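Long-range contacts in cytochrome C-type biogenesis protein ccmF (Thermus thermophilus, PDB 6ZMQ), which binds heme b and, as a membrane-bound cytochrome c heme lyase, probably handles heme during cytochrome c maturation: residues F265-L270 / F299-L304; V295-A300 / F335-G340; V563-K568 / M607-E612. One frame throughout, in Å; residues are numbered along the deposited sequence.

Contact 1 (F265-L270 / F299-L304). With LMT (dodecyl-beta-D-maltoside), chain D.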
loop_
_atom_site.group_PDB
_atom_site.type_symbol
_atom_site.label_atom_id
_atom_site.label_comp_id
_atom_site.label_asym_id
_atom_site.label_seq_id
_atom_site.Cartn_x
_atom_site.Cartn_y
_atom_site.Cartn_z
ATOM N N PHE A 265 6.472 2.359 -2.066
ATOM C CA PHE A 265 7.263 1.939 -0.917
ATOM C C PHE A 265 7.652 3.121 -0.032
ATOM O O PHE A 265 7.655 2.975 1.194
ATOM C CB PHE A 265 8.513 1.195 -1.394
ATOM C CG PHE A 265 9.359 0.610 -0.285
ATOM C CD1 PHE A 265 8.776 -0.026 0.809
ATOM C CD2 PHE A 265 10.747 0.661 -0.368
ATOM C CE1 PHE A 265 9.563 -0.581 1.813
ATOM C CE2 PHE A 265 11.543 0.112 0.632
ATOM C CZ PHE A 265 10.948 -0.511 1.725
ATOM N N ILE A 266 7.988 4.272 -0.626
ATOM C CA ILE A 266 8.167 5.555 0.077
ATOM C C ILE A 266 7.021 5.942 1.026
ATOM O O ILE A 266 7.341 6.266 2.182
ATOM C CB ILE A 266 8.483 6.712 -0.908
ATOM C CG1 ILE A 266 9.862 6.570 -1.574
ATOM C CG2 ILE A 266 8.431 8.100 -0.253
ATOM C CD1 ILE A 266 9.841 6.440 -3.076
ATOM N N PRO A 267 5.710 5.922 0.659
ATOM C CA PRO A 267 4.688 6.313 1.662
ATOM C C PRO A 267 4.554 5.334 2.816
ATOM O O PRO A 267 4.477 5.769 3.979
ATOM C CB PRO A 267 3.388 6.371 0.847
ATOM C CG PRO A 267 3.798 6.355 -0.548
ATOM C CD PRO A 267 5.017 5.547 -0.585
ATOM N N TRP A 268 4.565 4.022 2.508
ATOM C CA TRP A 268 4.477 2.957 3.505
ATOM C C TRP A 268 5.586 3.046 4.547
ATOM O O TRP A 268 5.360 2.726 5.725
ATOM C CB TRP A 268 4.541 1.583 2.825
ATOM C CG TRP A 268 4.512 0.461 3.838
ATOM C CD1 TRP A 268 3.402 -0.076 4.406
ATOM C CD2 TRP A 268 5.637 -0.216 4.439
ATOM N NE1 TRP A 268 3.756 -1.043 5.307
ATOM C CE2 TRP A 268 5.118 -1.147 5.351
ATOM C CE3 TRP A 268 7.026 -0.100 4.313
ATOM C CZ2 TRP A 268 5.930 -1.980 6.115
ATOM C CZ3 TRP A 268 7.831 -0.934 5.071
ATOM C CH2 TRP A 268 7.280 -1.860 5.959
ATOM N N LEU A 269 6.786 3.454 4.129
ATOM C CA LEU A 269 7.882 3.683 5.065
ATOM C C LEU A 269 7.552 4.817 6.037
ATOM O O LEU A 269 7.646 4.652 7.263
ATOM C CB LEU A 269 9.169 3.979 4.287
ATOM C CG LEU A 269 9.888 2.778 3.656
ATOM C CD1 LEU A 269 11.055 3.230 2.772
ATOM C CD2 LEU A 269 10.343 1.791 4.703
ATOM N N LEU A 270 7.099 5.959 5.503
ATOM C CA LEU A 270 6.907 7.151 6.330
ATOM C C LEU A 270 5.696 6.990 7.236
ATOM O O LEU A 270 5.756 7.319 8.430
ATOM C CB LEU A 270 6.772 8.381 5.432
ATOM C CG LEU A 270 7.974 8.624 4.516
ATOM C CD1 LEU A 270 7.606 9.459 3.283
ATOM C CD2 LEU A 270 9.140 9.232 5.286
ATOM N N PHE A 299 1.674 11.820 4.101
ATOM C CA PHE A 299 0.430 12.111 3.398
ATOM C C PHE A 299 0.676 12.517 1.947
ATOM O O PHE A 299 -0.001 12.025 1.033
ATOM C CB PHE A 299 -0.328 13.206 4.141
ATOM C CG PHE A 299 -1.431 13.821 3.339
ATOM C CD1 PHE A 299 -2.589 13.108 3.099
ATOM C CD2 PHE A 299 -1.309 15.112 2.811
ATOM C CE1 PHE A 299 -3.607 13.659 2.354
ATOM C CE2 PHE A 299 -2.334 15.656 2.055
ATOM C CZ PHE A 299 -3.478 14.923 1.830
ATOM N N ALA A 300 1.605 13.453 1.717
ATOM C CA ALA A 300 1.894 13.853 0.337
ATOM C C ALA A 300 2.603 12.743 -0.443
ATOM O O ALA A 300 2.432 12.630 -1.674
ATOM C CB ALA A 300 2.726 15.128 0.325
ATOM N N ALA A 301 3.376 11.902 0.259
ATOM C CA ALA A 301 3.942 10.701 -0.337
ATOM C C ALA A 301 2.851 9.749 -0.794
ATOM O O ALA A 301 2.927 9.198 -1.897
ATOM C CB ALA A 301 4.863 10.019 0.671
ATOM N N THR A 302 1.823 9.550 0.046
ATOM C CA THR A 302 0.706 8.683 -0.315
ATOM C C THR A 302 -0.105 9.264 -1.465
ATOM O O THR A 302 -0.647 8.499 -2.269
ATOM C CB THR A 302 -0.201 8.424 0.894
ATOM O OG1 THR A 302 0.579 7.936 1.987
ATOM C CG2 THR A 302 -1.224 7.353 0.550
ATOM N N LEU A 303 -0.166 10.599 -1.571
ATOM C CA LEU A 303 -0.746 11.254 -2.748
ATOM C C LEU A 303 -0.015 10.867 -4.029
ATOM O O LEU A 303 -0.622 10.356 -4.982
ATOM C CB LEU A 303 -0.725 12.776 -2.591
ATOM C CG LEU A 303 -1.087 13.492 -3.900
ATOM C CD1 LEU A 303 -2.589 13.444 -4.218
ATOM C CD2 LEU A 303 -0.530 14.891 -3.919
ATOM N N LEU A 304 1.303 11.096 -4.051
ATOM C CA LEU A 304 2.069 10.844 -5.266
ATOM C C LEU A 304 2.254 9.349 -5.530
ATOM O O LEU A 304 2.556 8.953 -6.662
ATOM C CB LEU A 304 3.418 11.569 -5.198
ATOM C CG LEU A 304 3.955 12.198 -6.500
ATOM C CD1 LEU A 304 2.826 12.714 -7.400
ATOM C CD2 LEU A 304 4.950 13.337 -6.223
HETATM C C1B LMT D . 15.696 -10.003 -10.789
HETATM C C2B LMT D . 17.198 -9.841 -11.188
HETATM C C3B LMT D . 17.653 -10.730 -12.392
HETATM C C4B LMT D . 16.589 -11.742 -12.900
HETATM C C5B LMT D . 15.289 -10.936 -13.062
HETATM C C6B LMT D . 14.225 -11.798 -13.730
HETATM O O1B LMT D . 15.241 -8.839 -10.137
HETATM O O2B LMT D . 17.397 -8.514 -11.471
HETATM O O3B LMT D . 18.848 -11.336 -12.126
HETATM O "O4'" LMT D . 16.961 -12.278 -14.113
HETATM O O5B LMT D . 14.798 -10.350 -11.844
HETATM O O6B LMT D . 14.648 -12.177 -14.977
HETATM C "C1'" LMT D . 14.570 -7.495 -6.136
HETATM C "C2'" LMT D . 16.023 -7.378 -6.699
HETATM C "C3'" LMT D . 16.024 -7.536 -8.255
HETATM C "C4'" LMT D . 15.256 -8.795 -8.717
HETATM C "C5'" LMT D . 13.830 -8.543 -8.164
HETATM C "C6'" LMT D . 12.749 -9.463 -8.662
HETATM O "O1'" LMT D . 14.604 -7.772 -4.788
HETATM O "O2'" LMT D . 16.530 -6.140 -6.404
HETATM O "O3'" LMT D . 17.298 -7.550 -8.735
HETATM O "O5'" LMT D . 13.866 -8.592 -6.745
HETATM O "O6'" LMT D . 13.003 -10.674 -8.078
HETATM C C1 LMT D . 14.449 -6.673 -3.902
HETATM C C2 LMT D . 13.714 -7.215 -2.705
HETATM C C3 LMT D . 14.107 -6.688 -1.354
HETATM C C4 LMT D . 13.329 -5.427 -1.057
HETATM C C5 LMT D . 13.694 -4.924 0.308
HETATM C C6 LMT D . 12.557 -4.293 1.058
HETATM C C7 LMT D . 11.355 -5.197 1.080
HETATM C C8 LMT D . 10.697 -5.111 2.413
HETATM C C9 LMT D . 9.223 -4.890 2.320
HETATM C C10 LMT D . 8.682 -4.767 3.714
HETATM C C11 LMT D . 7.196 -4.654 3.672
HETATM C C12 LMT D . 6.570 -5.306 4.856
#
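Pro267 rests CB and CG of its ring on the Ala301-Thr302 backbone, where two consecutive transmembrane helices, 266-284 and 288-307, pair as an antiparallel helical hairpin. CG of Pro267 lies 3.3 Å from the carbonyl O of Ala301, while CB of the same ring sits 3.4 Å from OG1 of Thr302. The methyl of Ala301 is the hub on the other side. It meets CB of Pro267 at 3.9 Å, CD1 of Leu270 one turn further on at 3.8 Å, and, more loosely, CG2 of Ile266. The single methyl of Ala301 is consistent with the close approach of the segment axes, 8.2 Å at 158°. The contact is mainly van der Waals, and the Thr302 hydroxyl is engaged within its own helix: OG1 stands anti to the carbonyl carbon (chi1 -53°), beside the backbone N, and is hydrogen-bonded to Ala298 O. Pro267 CB therefore touches a hydroxyl that already has a partner. Further out, helix 185-213 covers Thr302 through Phe197 and Leu200, and helix 362-384 covers Ile266 through Val380 and Val381. The pair thus sits inside the helical bundle, with the side chain of Leu270 about 12 Å from the bound heme. Trp268 points away from helix 288-307, its CG anti to the backbone N (chi1 178°), and stacks on Trp231. A detergent tail lies over one face of its indole, with C11 of the dodecyl maltoside offset toward the rim and 3.6 Å from Trp268 CH2.

Contact 2 (V295-A300 / F335-G340). With PTY (phosphatidylethanolamine), chain E.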
loop_
_atom_site.group_PDB
_atom_site.type_symbol
_atom_site.label_atom_id
_atom_site.label_comp_id
_atom_site.label_asym_id
_atom_site.label_seq_id
_atom_site.Cartn_x
_atom_site.Cartn_y
_atom_site.Cartn_z
ATOM N N VAL A 295 3.649 13.133 9.351
ATOM C CA VAL A 295 2.305 13.030 8.782
ATOM C C VAL A 295 2.189 13.881 7.516
ATOM O O VAL A 295 1.521 13.474 6.555
ATOM C CB VAL A 295 1.209 13.364 9.819
ATOM C CG1 VAL A 295 1.253 14.790 10.270
ATOM C CG2 VAL A 295 -0.195 12.975 9.301
ATOM N N THR A 296 2.921 15.014 7.443
ATOM C CA THR A 296 2.911 15.797 6.205
ATOM C C THR A 296 3.620 15.057 5.071
ATOM O O THR A 296 3.065 14.921 3.967
ATOM C CB THR A 296 3.549 17.172 6.438
ATOM O OG1 THR A 296 2.878 17.851 7.509
ATOM C CG2 THR A 296 3.489 18.014 5.175
ATOM N N LEU A 297 4.799 14.497 5.364
ATOM C CA LEU A 297 5.595 13.800 4.360
ATOM C C LEU A 297 4.924 12.504 3.920
ATOM O O LEU A 297 4.867 12.208 2.724
ATOM C CB LEU A 297 6.993 13.527 4.911
ATOM C CG LEU A 297 7.912 14.748 4.961
ATOM C CD1 LEU A 297 9.179 14.449 5.766
ATOM C CD2 LEU A 297 8.254 15.272 3.586
ATOM N N ALA A 298 4.404 11.726 4.881
ATOM C CA ALA A 298 3.674 10.493 4.599
ATOM C C ALA A 298 2.405 10.737 3.796
ATOM O O ALA A 298 2.097 9.968 2.878
ATOM C CB ALA A 298 3.330 9.783 5.911
ATOM N N PHE A 299 1.674 11.820 4.101
ATOM C CA PHE A 299 0.430 12.111 3.398
ATOM C C PHE A 299 0.676 12.517 1.947
ATOM O O PHE A 299 -0.001 12.025 1.033
ATOM C CB PHE A 299 -0.328 13.206 4.141
ATOM C CG PHE A 299 -1.431 13.821 3.339
ATOM C CD1 PHE A 299 -2.589 13.108 3.099
ATOM C CD2 PHE A 299 -1.309 15.112 2.811
ATOM C CE1 PHE A 299 -3.607 13.659 2.354
ATOM C CE2 PHE A 299 -2.334 15.656 2.055
ATOM C CZ PHE A 299 -3.478 14.923 1.830
ATOM N N ALA A 300 1.605 13.453 1.717
ATOM C CA ALA A 300 1.894 13.853 0.337
ATOM C C ALA A 300 2.603 12.743 -0.443
ATOM O O ALA A 300 2.432 12.630 -1.674
ATOM C CB ALA A 300 2.726 15.128 0.325
ATOM N N PHE A 335 1.879 21.959 -2.931
ATOM C CA PHE A 335 1.021 22.683 -1.995
ATOM C C PHE A 335 0.930 21.978 -0.643
ATOM O O PHE A 335 1.053 22.627 0.404
ATOM C CB PHE A 335 -0.365 22.864 -2.630
ATOM C CG PHE A 335 -1.386 23.509 -1.732
ATOM C CD1 PHE A 335 -1.424 24.889 -1.596
ATOM C CD2 PHE A 335 -2.313 22.738 -1.030
ATOM C CE1 PHE A 335 -2.356 25.491 -0.772
ATOM C CE2 PHE A 335 -3.236 23.331 -0.201
ATOM C CZ PHE A 335 -3.261 24.710 -0.073
ATOM N N ALA A 336 0.747 20.651 -0.655
ATOM C CA ALA A 336 0.567 19.875 0.576
ATOM C C ALA A 336 1.827 19.867 1.445
ATOM O O ALA A 336 1.770 20.187 2.650
ATOM C CB ALA A 336 0.138 18.448 0.232
ATOM N N THR A 337 2.971 19.469 0.852
ATOM C CA THR A 337 4.253 19.498 1.568
ATOM C C THR A 337 4.640 20.901 2.029
ATOM O O THR A 337 5.104 21.067 3.170
ATOM C CB THR A 337 5.389 18.901 0.719
ATOM O OG1 THR A 337 5.217 19.235 -0.665
ATOM C CG2 THR A 337 5.560 17.410 0.932
ATOM N N GLY A 338 4.417 21.917 1.179
ATOM C CA GLY A 338 4.773 23.277 1.543
ATOM C C GLY A 338 3.925 23.819 2.673
ATOM O O GLY A 338 4.434 24.484 3.570
ATOM N N LEU A 339 2.631 23.480 2.676
ATOM C CA LEU A 339 1.723 23.959 3.715
ATOM C C LEU A 339 2.033 23.339 5.075
ATOM O O LEU A 339 2.189 24.074 6.069
ATOM C CB LEU A 339 0.282 23.668 3.296
ATOM C CG LEU A 339 -0.819 23.628 4.352
ATOM C CD1 LEU A 339 -1.068 25.029 4.885
ATOM C CD2 LEU A 339 -2.101 23.015 3.795
ATOM N N GLY A 340 2.167 22.004 5.125
ATOM C CA GLY A 340 2.450 21.345 6.396
ATOM C C GLY A 340 3.815 21.692 6.969
ATOM O O GLY A 340 3.946 22.015 8.158
HETATM C C1 PTY E . -2.814 23.567 -17.985
HETATM C C2 PTY E . 1.054 23.279 -24.001
HETATM C C3 PTY E . 1.282 22.562 -22.670
HETATM O O4 PTY E . -3.898 22.685 -18.015
HETATM C C5 PTY E . -0.812 22.032 -18.187
HETATM C C6 PTY E . -1.594 22.985 -17.262
HETATM O O7 PTY E . -1.954 22.362 -16.041
HETATM C C8 PTY E . -1.790 23.145 -14.870
HETATM O O10 PTY E . -1.459 24.278 -14.968
HETATM C C11 PTY E . -2.023 22.565 -13.461
HETATM C C12 PTY E . -1.972 23.639 -12.352
HETATM C C13 PTY E . -1.619 23.063 -10.963
HETATM C C14 PTY E . -2.476 23.627 -9.817
HETATM C C15 PTY E . -2.690 22.598 -8.695
HETATM C C16 PTY E . -2.857 23.237 -7.304
HETATM C C17 PTY E . -4.211 22.849 -6.686
HETATM C C18 PTY E . -4.193 22.817 -5.151
HETATM C C19 PTY E . -5.615 22.644 -4.602
HETATM C C20 PTY E . -5.665 22.959 -3.100
HETATM C C21 PTY E . -7.082 23.353 -2.668
HETATM C C22 PTY E . -7.048 24.512 -1.663
HETATM C C23 PTY E . -6.786 23.997 -0.243
HETATM C C24 PTY E . -6.898 25.141 0.773
HETATM C C25 PTY E . -6.860 24.627 2.216
HETATM C C26 PTY E . -5.652 25.211 2.950
HETATM C C27 PTY E . -5.999 25.515 4.407
HETATM C C28 PTY E . -4.700 25.605 5.202
HETATM C C29 PTY E . -4.886 26.444 6.461
HETATM C C30 PTY E . -5.125 23.353 -18.119
HETATM C C31 PTY E . -5.769 23.946 -16.864
HETATM O O30 PTY E . -5.654 23.477 -19.174
HETATM C C32 PTY E . -5.834 22.874 -15.775
HETATM C C33 PTY E . -6.226 23.472 -14.422
HETATM C C34 PTY E . -6.514 22.343 -13.428
HETATM C C35 PTY E . -6.835 22.924 -12.049
HETATM C C36 PTY E . -7.745 21.983 -11.258
HETATM C C37 PTY E . -8.593 22.796 -10.280
HETATM C C38 PTY E . -8.291 22.356 -8.846
HETATM C C39 PTY E . -8.965 23.284 -7.833
HETATM C C40 PTY E . -7.914 24.194 -7.197
HETATM C C41 PTY E . -8.469 24.899 -5.958
HETATM C C42 PTY E . -9.063 26.251 -6.351
HETATM C C43 PTY E . -9.092 27.167 -5.131
HETATM C C44 PTY E . -10.527 27.247 -4.619
HETATM P P1 PTY E . -0.155 23.107 -20.548
HETATM O O11 PTY E . 0.058 22.376 -22.013
HETATM O O12 PTY E . 1.194 23.363 -19.920
HETATM O O13 PTY E . -0.823 24.437 -20.792
HETATM O O14 PTY E . -1.120 22.203 -19.551
HETATM N N1 PTY E . 1.826 24.509 -24.021
#
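Thr296 lies against Gly340 where helices 288-307 and 325-345 run side by side as a nearly straight antiparallel transmembrane pair, their segments at 174° and 9.1 Å between axes. This is part of the tight centre. Both branches of the threonine rest on the glycine backbone: OG1 is 3.7 Å from Gly340 CA, and the methyl CG2 reaches the same CA while also lying 3.7 Å from Ala336 O. A CB on Gly340 would point toward helix 288-307 and crowd that methyl. The hydroxyl of Thr296 is hydrogen-bonded back to Phe292 O, so it meets the glycine as a neighbour and not as a donor. One turn along, Ala300 continues the close packing, its CB 3.7 Å from CG2 of Thr337. The Thr337 hydroxyl sits between its own backbone N and carbonyl carbon (chi1 36°) and bonds to Phe333 O, while the other branch, CG2, meets Ala300.

Packing slackens on both flanks. At the partly exposed one, Leu297 starts away from the partner helix, and only its CD2 approaches Thr337 CG2, at 4.3 Å. Toward helix 185-213, CE2 of Phe299 reaches Ala336 CB at 4.2 Å; there Tyr204 stacks on the Phe299 ring and hydrogen-bonds Ala336 O, joining three helices. Beyond that, helix 325-345 meets lipid: Leu339 CD1 touches a phosphatidylethanolamine chain, and the same chain passes over one face of Phe335, with its C23 3.6 Å from Phe335 CZ.

Contact 3 (V563-K568 / M607-E612); sequences VEALLK and MDFDRE
Phe609 turns the edge of its ring to the carbonyl oxygen of Glu564 on strand 561-566, with CE2 3.3 Å from Glu564 O and the oxygen near the ring plane. Ala565 takes a different approach to the same ring. Its CB lies 4.2 Å from the ring centroid, 29° off the normal, in an off-centre CH-pi contact that falls nearest the CE2 and CZ side. One ring thus bridges two antiparallel sheets, since Phe609 directly follows strand 603-608 of the other sheet. Phe581, on the strand next to 561-566, meets the Phe609 ring with planes at about 45° and also touches Val563.

A second pairing lies beside the first. The side chain of Glu612, extended beyond CG, crosses that of Val563 at about a right angle and brings its carboxylate up to the isopropyl group, OE2 approaching both CB and CG2. An alanine in place of Glu612 would probably open a gap beside the Val563 methyls, which would lose their cover from the carboxylate.

The two halves differ in chemistry. The slightly positive hydrogens on the rim of Phe609 probably favour the carbonyl oxygen of Glu564, whereas the side chain of Val563 offers the Glu612 carboxylate hydrocarbon alone, and this pairing probably adds apolar cover and no polar bond.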
loop_
_atom_site.group_PDB
_atom_site.type_symbol
_atom_site.label_atom_id
_atom_site.label_comp_id
_atom_site.label_asym_id
_atom_site.label_seq_id
_atom_site.Cartn_x
_atom_site.Cartn_y
_atom_site.Cartn_z
ATOM N N VAL A 563 -2.668 -21.424 -23.905
ATOM C CA VAL A 563 -1.847 -22.553 -24.320
ATOM C C VAL A 563 -0.985 -23.037 -23.164
ATOM O O VAL A 563 -0.745 -22.323 -22.181
ATOM C CB VAL A 563 -0.989 -22.256 -25.572
ATOM C CG1 VAL A 563 -1.838 -22.340 -26.844
ATOM C CG2 VAL A 563 -0.369 -20.889 -25.460
ATOM N N GLU A 564 -0.512 -24.274 -23.314
ATOM C CA GLU A 564 -0.145 -25.155 -22.218
ATOM C C GLU A 564 1.264 -25.693 -22.407
ATOM O O GLU A 564 1.764 -25.748 -23.528
ATOM C CB GLU A 564 -1.141 -26.342 -22.143
ATOM C CG GLU A 564 -2.496 -25.993 -21.564
ATOM C CD GLU A 564 -2.446 -25.668 -20.099
ATOM O OE1 GLU A 564 -1.490 -26.093 -19.414
ATOM O OE2 GLU A 564 -3.341 -24.934 -19.640
ATOM N N ALA A 565 1.922 -26.011 -21.297
ATOM C CA ALA A 565 3.032 -26.960 -21.262
ATOM C C ALA A 565 2.745 -27.955 -20.141
ATOM O O ALA A 565 2.826 -27.604 -18.957
ATOM C CB ALA A 565 4.373 -26.260 -21.048
ATOM N N LEU A 566 2.415 -29.192 -20.509
ATOM C CA LEU A 566 2.115 -30.244 -19.541
ATOM C C LEU A 566 3.400 -31.003 -19.241
ATOM O O LEU A 566 4.053 -31.522 -20.151
ATOM C CB LEU A 566 1.047 -31.197 -20.061
ATOM C CG LEU A 566 -0.160 -30.585 -20.746
ATOM C CD1 LEU A 566 0.211 -30.337 -22.191
ATOM C CD2 LEU A 566 -1.332 -31.499 -20.629
ATOM N N LEU A 567 3.776 -31.041 -17.974
ATOM C CA LEU A 567 5.043 -31.602 -17.538
ATOM C C LEU A 567 4.769 -32.889 -16.761
ATOM O O LEU A 567 3.615 -33.292 -16.616
ATOM C CB LEU A 567 5.814 -30.569 -16.707
ATOM C CG LEU A 567 6.667 -29.457 -17.364
ATOM C CD1 LEU A 567 6.045 -28.703 -18.558
ATOM C CD2 LEU A 567 7.039 -28.447 -16.293
ATOM N N LYS A 568 5.833 -33.586 -16.342
ATOM C CA LYS A 568 5.711 -34.843 -15.602
ATOM C C LYS A 568 6.791 -34.944 -14.529
ATOM O O LYS A 568 7.947 -34.619 -14.777
ATOM C CB LYS A 568 5.797 -36.058 -16.579
ATOM C CG LYS A 568 6.177 -37.422 -15.963
ATOM C CD LYS A 568 5.673 -38.611 -16.788
ATOM C CE LYS A 568 6.688 -39.198 -17.760
ATOM N NZ LYS A 568 8.071 -39.246 -17.212
ATOM N N MET A 607 7.110 -21.976 -12.101
ATOM C CA MET A 607 7.207 -22.574 -13.427
ATOM C C MET A 607 6.615 -21.634 -14.469
ATOM O O MET A 607 5.442 -21.229 -14.357
ATOM C CB MET A 607 6.513 -23.932 -13.443
ATOM C CG MET A 607 7.478 -25.081 -13.258
ATOM S SD MET A 607 6.698 -26.349 -12.268
ATOM C CE MET A 607 6.615 -25.401 -10.745
ATOM N N ASP A 608 7.430 -21.351 -15.496
ATOM C CA ASP A 608 7.323 -20.290 -16.484
ATOM C C ASP A 608 7.443 -20.844 -17.895
ATOM O O ASP A 608 8.117 -21.852 -18.129
ATOM C CB ASP A 608 8.444 -19.260 -16.268
ATOM C CG ASP A 608 7.948 -17.855 -16.275
ATOM O OD1 ASP A 608 6.725 -17.699 -16.255
ATOM O OD2 ASP A 608 8.772 -16.916 -16.282
ATOM N N PHE A 609 6.790 -20.171 -18.822
ATOM C CA PHE A 609 6.733 -20.645 -20.221
ATOM C C PHE A 609 7.792 -19.989 -21.111
ATOM O O PHE A 609 8.492 -20.734 -21.787
ATOM C CB PHE A 609 5.324 -20.422 -20.732
ATOM C CG PHE A 609 4.929 -21.490 -21.699
ATOM C CD1 PHE A 609 5.789 -21.848 -22.715
ATOM C CD2 PHE A 609 3.675 -22.060 -21.649
ATOM C CE1 PHE A 609 5.424 -22.808 -23.638
ATOM C CE2 PHE A 609 3.311 -23.019 -22.574
ATOM C CZ PHE A 609 4.189 -23.396 -23.561
ATOM N N ASP A 610 7.867 -18.656 -21.081
ATOM C CA ASP A 610 8.809 -17.778 -21.830
ATOM C C ASP A 610 8.332 -17.610 -23.268
ATOM O O ASP A 610 7.773 -16.575 -23.553
ATOM C CB ASP A 610 10.271 -18.080 -21.541
ATOM C CG ASP A 610 10.712 -17.394 -20.279
ATOM O OD1 ASP A 610 9.918 -16.674 -19.729
ATOM O OD2 ASP A 610 11.841 -17.583 -19.888
ATOM N N ARG A 611 8.796 -18.433 -24.180
ATOM C CA ARG A 611 8.113 -18.517 -25.480
ATOM C C ARG A 611 7.617 -19.926 -25.757
ATOM O O ARG A 611 8.354 -20.887 -25.597
ATOM C CB ARG A 611 9.053 -18.102 -26.604
ATOM C CG ARG A 611 9.063 -19.068 -27.777
ATOM C CD ARG A 611 9.793 -18.371 -28.891
ATOM N NE ARG A 611 9.020 -17.178 -29.132
ATOM C CZ ARG A 611 7.766 -17.220 -29.505
ATOM N NH1 ARG A 611 7.090 -16.106 -29.713
ATOM N NH2 ARG A 611 7.192 -18.387 -29.664
ATOM N N GLU A 612 6.351 -20.008 -26.094
ATOM C CA GLU A 612 5.841 -21.264 -26.644
ATOM C C GLU A 612 6.061 -21.015 -28.127
ATOM O O GLU A 612 5.507 -20.032 -28.610
ATOM C CB GLU A 612 4.329 -21.319 -26.475
ATOM C CG GLU A 612 3.626 -21.911 -27.673
ATOM C CD GLU A 612 2.212 -21.428 -27.838
ATOM O OE1 GLU A 612 2.024 -20.289 -28.215
ATOM O OE2 GLU A 612 1.324 -22.204 -27.571
#

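Overall arrangement
From the N terminus, the chain first closes contact 1 as a hairpin of 28 intervening residues, mostly helices 266-284 and 288-307 around their turn. Before that loop ends, contact 2 has begun: 295-300 overlaps 299-304 at Phe299 and Ala300, so the two loops cross instead of nesting, with helix 288-307 held between both neighbours. They also touch directly, Leu270 CB lying 3.7 Å from Ala298 CB. Contact 2 closes on helix 325-345 after a linker that is partly unmodelled, tying the cytochrome c assembly family region to the CcmF C-terminal one. Contact 3 comes later, in series, and joins two beta sheets, its centre 39 Å from that of contact 1 and 48 Å from that of contact 2.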